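Local coordinates for molybdopterin biosynthesis moeA protein (Pyrococcus horikoshii, PDB 1WU2), which probably takes part in molybdenum cofactor biosynthesis, where MoeA-family proteins promote the insertion of molybdenum into molybdopterin, at residues A71-P76 with V131-A136; V116-M121 with G138-F143. One frame throughout, in Å; residues are numbered along the deposited sequence.

Interaction 1 (A71-P76 with V131-A136)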
# COMPACT_ATOMS: atom_id res chain seq x y z
N ALA A 71 -24.64 -45.74 15.75
CA ALA A 71 -25.45 -45.70 14.53
C ALA A 71 -24.64 -46.22 13.35
O ALA A 71 -23.50 -45.80 13.13
CB ALA A 71 -25.93 -44.29 14.25
N ARG A 72 -25.23 -47.15 12.60
CA ARG A 72 -24.61 -47.72 11.41
C ARG A 72 -25.67 -47.87 10.31
O ARG A 72 -26.82 -47.48 10.49
CB ARG A 72 -23.98 -49.08 11.75
CG ARG A 72 -22.75 -48.98 12.65
CD ARG A 72 -22.32 -50.29 13.30
NE ARG A 72 -22.29 -50.20 14.76
CZ ARG A 72 -23.22 -50.67 15.60
NH1 ARG A 72 -24.31 -51.29 15.14
NH2 ARG A 72 -23.06 -50.52 16.91
N GLU A 73 -25.26 -48.41 9.16
CA GLU A 73 -26.19 -48.62 8.05
C GLU A 73 -27.26 -49.66 8.42
O GLU A 73 -28.42 -49.53 8.03
CB GLU A 73 -25.43 -49.05 6.79
CG GLU A 73 -26.29 -49.40 5.58
CD GLU A 73 -27.26 -48.30 5.19
OE1 GLU A 73 -26.79 -47.22 4.76
OE2 GLU A 73 -28.48 -48.51 5.30
N TYR A 74 -26.86 -50.68 9.18
CA TYR A 74 -27.77 -51.75 9.59
C TYR A 74 -28.10 -51.69 11.09
O TYR A 74 -28.36 -52.72 11.73
CB TYR A 74 -27.19 -53.11 9.21
CG TYR A 74 -27.13 -53.32 7.71
CD1 TYR A 74 -26.07 -52.82 6.96
CD2 TYR A 74 -28.14 -54.01 7.05
CE1 TYR A 74 -26.01 -53.00 5.59
CE2 TYR A 74 -28.09 -54.20 5.67
CZ TYR A 74 -27.02 -53.69 4.95
OH TYR A 74 -26.97 -53.87 3.58
N ASN A 75 -28.08 -50.48 11.65
CA ASN A 75 -28.59 -50.22 12.99
C ASN A 75 -29.08 -48.77 13.08
O ASN A 75 -28.43 -47.92 13.70
CB ASN A 75 -27.52 -50.51 14.05
CG ASN A 75 -28.05 -50.36 15.47
OD1 ASN A 75 -29.17 -50.76 15.77
ND2 ASN A 75 -27.23 -49.79 16.35
N PRO A 76 -30.22 -48.48 12.45
CA PRO A 76 -30.75 -47.11 12.43
C PRO A 76 -31.33 -46.70 13.78
O PRO A 76 -32.28 -47.33 14.26
CB PRO A 76 -31.86 -47.17 11.36
CG PRO A 76 -31.74 -48.51 10.71
CD PRO A 76 -31.08 -49.41 11.70
N VAL A 131 -31.33 -42.01 11.60
CA VAL A 131 -29.94 -41.60 11.43
C VAL A 131 -29.07 -42.84 11.25
O VAL A 131 -29.10 -43.76 12.07
CB VAL A 131 -29.45 -40.72 12.62
CG1 VAL A 131 -29.75 -41.36 13.97
CG2 VAL A 131 -27.97 -40.40 12.49
N LEU A 132 -28.31 -42.86 10.16
CA LEU A 132 -27.55 -44.03 9.74
C LEU A 132 -26.06 -43.93 10.11
O LEU A 132 -25.32 -44.90 9.97
CB LEU A 132 -27.68 -44.21 8.22
CG LEU A 132 -29.10 -44.05 7.66
CD1 LEU A 132 -29.09 -43.87 6.15
CD2 LEU A 132 -29.97 -45.24 8.04
N ARG A 133 -25.63 -42.76 10.57
CA ARG A 133 -24.23 -42.53 10.93
C ARG A 133 -24.09 -41.66 12.18
O ARG A 133 -24.95 -40.82 12.46
CB ARG A 133 -23.49 -41.88 9.76
CG ARG A 133 -22.65 -42.84 8.94
CD ARG A 133 -23.38 -43.44 7.75
NE ARG A 133 -22.77 -44.68 7.28
CZ ARG A 133 -23.04 -45.27 6.11
NH1 ARG A 133 -23.93 -44.74 5.27
NH2 ARG A 133 -22.42 -46.40 5.78
N PRO A 134 -23.00 -41.83 12.93
CA PRO A 134 -22.77 -41.04 14.15
C PRO A 134 -22.60 -39.54 13.89
O PRO A 134 -21.85 -39.14 13.00
CB PRO A 134 -21.49 -41.64 14.74
CG PRO A 134 -21.34 -42.96 14.08
CD PRO A 134 -21.90 -42.80 12.71
N VAL A 135 -23.30 -38.74 14.69
CA VAL A 135 -23.27 -37.29 14.60
C VAL A 135 -22.35 -36.77 15.70
O VAL A 135 -22.47 -37.16 16.86
CB VAL A 135 -24.69 -36.70 14.77
CG1 VAL A 135 -24.65 -35.18 14.81
CG2 VAL A 135 -25.60 -37.20 13.66
N ALA A 136 -21.43 -35.88 15.34
CA ALA A 136 -20.49 -35.29 16.29
C ALA A 136 -21.19 -34.22 17.13
O ALA A 136 -22.09 -33.54 16.65
CB ALA A 136 -19.32 -34.68 15.55
O HOH W 1 -22.09 -47.62 8.83
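A71 is the tight end of this contact: its CB points toward the 131-136 segment and rests on backbone, 3.8 Å from R133 C, with V131 O on the same methyl. Its own carbonyl is packed too, since A71 O lies 3.4 Å from P134 CD. One residue on, L132 O comes within 3.0 Å of R72 C, carbonyl against carbonyl. No direct hydrogen bond joins the two segments, so packing, charge and one water do the work. Beyond R72, where a type I turn runs to N75, the contact opens to solvent. E73 holds CG anti to its backbone N (chi1 176°), and the chain then bends at chi2. Its OE1 ends 3.8 Å from R133 NH1, a long salt bridge with the oxygen well out of the guanidinium plane and the two flat groups 78° apart, while E73 CB lies over one guanidinium face. No N-H points at OE1, so the direct link is one of charge; one water accepts from E73 N and, weakly, from R133 NH2. P76 CB meets L132 CD2 loosely at 4.3 Å. On the inner side, A71 and V131 both lean on I77 of strand 77-84, and V135 packs against A115 and I117 of strand 115-118.

Interaction 2 (V116-M121 with G138-F143); sequences VIMQEM and GQNIAF
V116 and N140 meet where a type II beta turn, G138 to I141, sits against strand 115-118, an outermost strand of the mixed sheet in the MoeA N-terminal region. Two hydrogen bonds hold the turn to V116. V116 N donates to Q139 O at 3.0 Å, and the side chain of N140 returns a bond to V116 O.

N140 lies at the third position of the turn, with positive phi, and its side chain starts toward the strand. CB is already in contact, 3.4 Å from V116 O and facing V116 CB. With CG beside the backbone N (chi1 -64°), the amide carbon stays close to that same carbonyl oxygen, 3.7 Å from CG to V116 O. At the tip ND2 makes the bond, 3.0 Å to V116 O; the nitrogen stands above the carbonyl plane, 35° out of it, and the oxygen in turn is tilted from the amide plane. ND2 also touches CG of M118, a selenomethionine whose side chain crosses that of N140 at about a right angle. An alanine here would probably leave V116 O without its side-chain donor and open a gap beside M118 CG.

At the I141 end of the turn V116 CG2 meets I141 CG1 at 4.3 Å, a thin apolar patch. The turn is tied to the rest of the fold as well: G138 has a backbone bond with N114 and N140 one with A57, before the chain enters strand 141-142. Q139, extended beyond CG, reaches across to the strand through one water, which accepts two weak bonds, from Q139 NE2 at 3.2 Å and from M118 N at 3.3 Å.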
# COMPACT_ATOMS: atom_id res chain seq x y z
N VAL A 116 -26.98 -30.70 15.11
CA VAL A 116 -28.01 -30.64 14.08
C VAL A 116 -27.62 -31.51 12.88
O VAL A 116 -26.49 -31.43 12.39
CB VAL A 116 -28.28 -29.19 13.61
CG1 VAL A 116 -29.40 -29.16 12.57
CG2 VAL A 116 -28.64 -28.29 14.79
N ILE A 117 -28.56 -32.34 12.43
CA ILE A 117 -28.35 -33.22 11.28
C ILE A 117 -29.12 -32.67 10.09
O ILE A 117 -30.27 -32.27 10.21
CB ILE A 117 -28.80 -34.68 11.60
CG1 ILE A 117 -28.56 -35.61 10.40
CG2 ILE A 117 -30.29 -34.75 12.01
CD1 ILE A 117 -27.25 -36.35 10.45
N MSE A 118 -28.46 -32.64 8.93
CA MSE A 118 -29.08 -32.16 7.70
C MSE A 118 -30.35 -32.95 7.38
O MSE A 118 -30.41 -34.16 7.59
CB MSE A 118 -28.10 -32.30 6.53
CG MSE A 118 -26.86 -31.45 6.67
SE MSE A 118 -25.79 -31.53 5.06
CE MSE A 118 -26.84 -30.32 3.96
N GLN A 119 -31.36 -32.24 6.88
CA GLN A 119 -32.65 -32.82 6.52
C GLN A 119 -32.51 -34.04 5.61
O GLN A 119 -33.13 -35.08 5.84
CB GLN A 119 -33.49 -31.78 5.77
CG GLN A 119 -34.71 -31.28 6.53
CD GLN A 119 -35.24 -29.98 5.96
OE1 GLN A 119 -35.79 -29.16 6.69
NE2 GLN A 119 -35.08 -29.78 4.65
N GLU A 120 -31.71 -33.87 4.57
CA GLU A 120 -31.56 -34.87 3.51
C GLU A 120 -30.80 -36.12 3.94
O GLU A 120 -30.92 -37.17 3.30
CB GLU A 120 -30.89 -34.25 2.26
CG GLU A 120 -29.98 -33.05 2.52
CD GLU A 120 -30.69 -31.70 2.38
OE1 GLU A 120 -31.87 -31.67 1.98
OE2 GLU A 120 -30.06 -30.67 2.67
N MSE A 121 -30.03 -36.03 5.02
CA MSE A 121 -29.24 -37.15 5.52
C MSE A 121 -30.02 -38.12 6.42
O MSE A 121 -29.46 -39.10 6.91
CB MSE A 121 -28.01 -36.64 6.26
CG MSE A 121 -27.09 -35.77 5.41
SE MSE A 121 -26.46 -36.68 3.81
CE MSE A 121 -27.48 -35.75 2.48
N GLY A 138 -21.69 -30.70 18.36
CA GLY A 138 -21.40 -29.40 17.76
C GLY A 138 -21.49 -29.41 16.25
O GLY A 138 -21.10 -28.44 15.60
N GLN A 139 -22.02 -30.49 15.68
CA GLN A 139 -22.15 -30.63 14.24
C GLN A 139 -23.20 -29.66 13.72
O GLN A 139 -24.31 -29.60 14.25
CB GLN A 139 -22.52 -32.06 13.85
CG GLN A 139 -22.69 -32.29 12.35
CD GLN A 139 -22.51 -33.74 11.93
OE1 GLN A 139 -21.70 -34.46 12.50
NE2 GLN A 139 -23.28 -34.17 10.93
N ASN A 140 -22.85 -28.89 12.69
CA ASN A 140 -23.74 -27.90 12.08
C ASN A 140 -24.28 -26.89 13.09
O ASN A 140 -25.45 -26.50 13.02
CB ASN A 140 -24.89 -28.59 11.34
CG ASN A 140 -24.41 -29.41 10.16
OD1 ASN A 140 -23.45 -29.04 9.48
ND2 ASN A 140 -25.08 -30.53 9.90
N ILE A 141 -23.43 -26.47 14.02
CA ILE A 141 -23.77 -25.39 14.94
C ILE A 141 -22.74 -24.26 14.81
O ILE A 141 -21.55 -24.46 15.06
CB ILE A 141 -23.84 -25.88 16.40
CG1 ILE A 141 -25.05 -26.80 16.58
CG2 ILE A 141 -23.95 -24.68 17.35
CD1 ILE A 141 -25.12 -27.48 17.93
N ALA A 142 -23.22 -23.09 14.39
CA ALA A 142 -22.46 -21.86 14.52
C ALA A 142 -22.55 -21.39 15.97
O ALA A 142 -23.51 -20.73 16.36
CB ALA A 142 -23.00 -20.80 13.57
N PHE A 143 -21.55 -21.75 16.76
CA PHE A 143 -21.55 -21.44 18.19
C PHE A 143 -21.44 -19.94 18.47
O PHE A 143 -21.04 -19.16 17.60
CB PHE A 143 -20.41 -22.18 18.91
CG PHE A 143 -20.70 -23.63 19.14
CD1 PHE A 143 -21.56 -24.02 20.16
CD2 PHE A 143 -20.10 -24.61 18.36
CE1 PHE A 143 -21.82 -25.37 20.38
CE2 PHE A 143 -20.36 -25.96 18.58
CZ PHE A 143 -21.23 -26.34 19.59
O HOH W 2 -25.42 -33.89 8.55

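From the N terminus, the chain leaves strand 60-63, passes through 71-76 and enters strand 77-84, then reaches 116-121 on an edge strand of the same sheet. After strands 123-125 and 128-131 it comes back through 131-136, closing interaction 1 over 54 intervening residues. Two residues later 138-143 closes interaction 2, a much shorter loop of 16. The segments alternate, so the two loops cross and neither nests in the other. Interaction 1 joins two loops at the ends of strands 77-84 and 128-131; interaction 2 fastens the outgoing chain to strand 115-118. They touch directly, V135 CG2 lying 3.7 Å from I117 CD1, with centres about 15 Å apart.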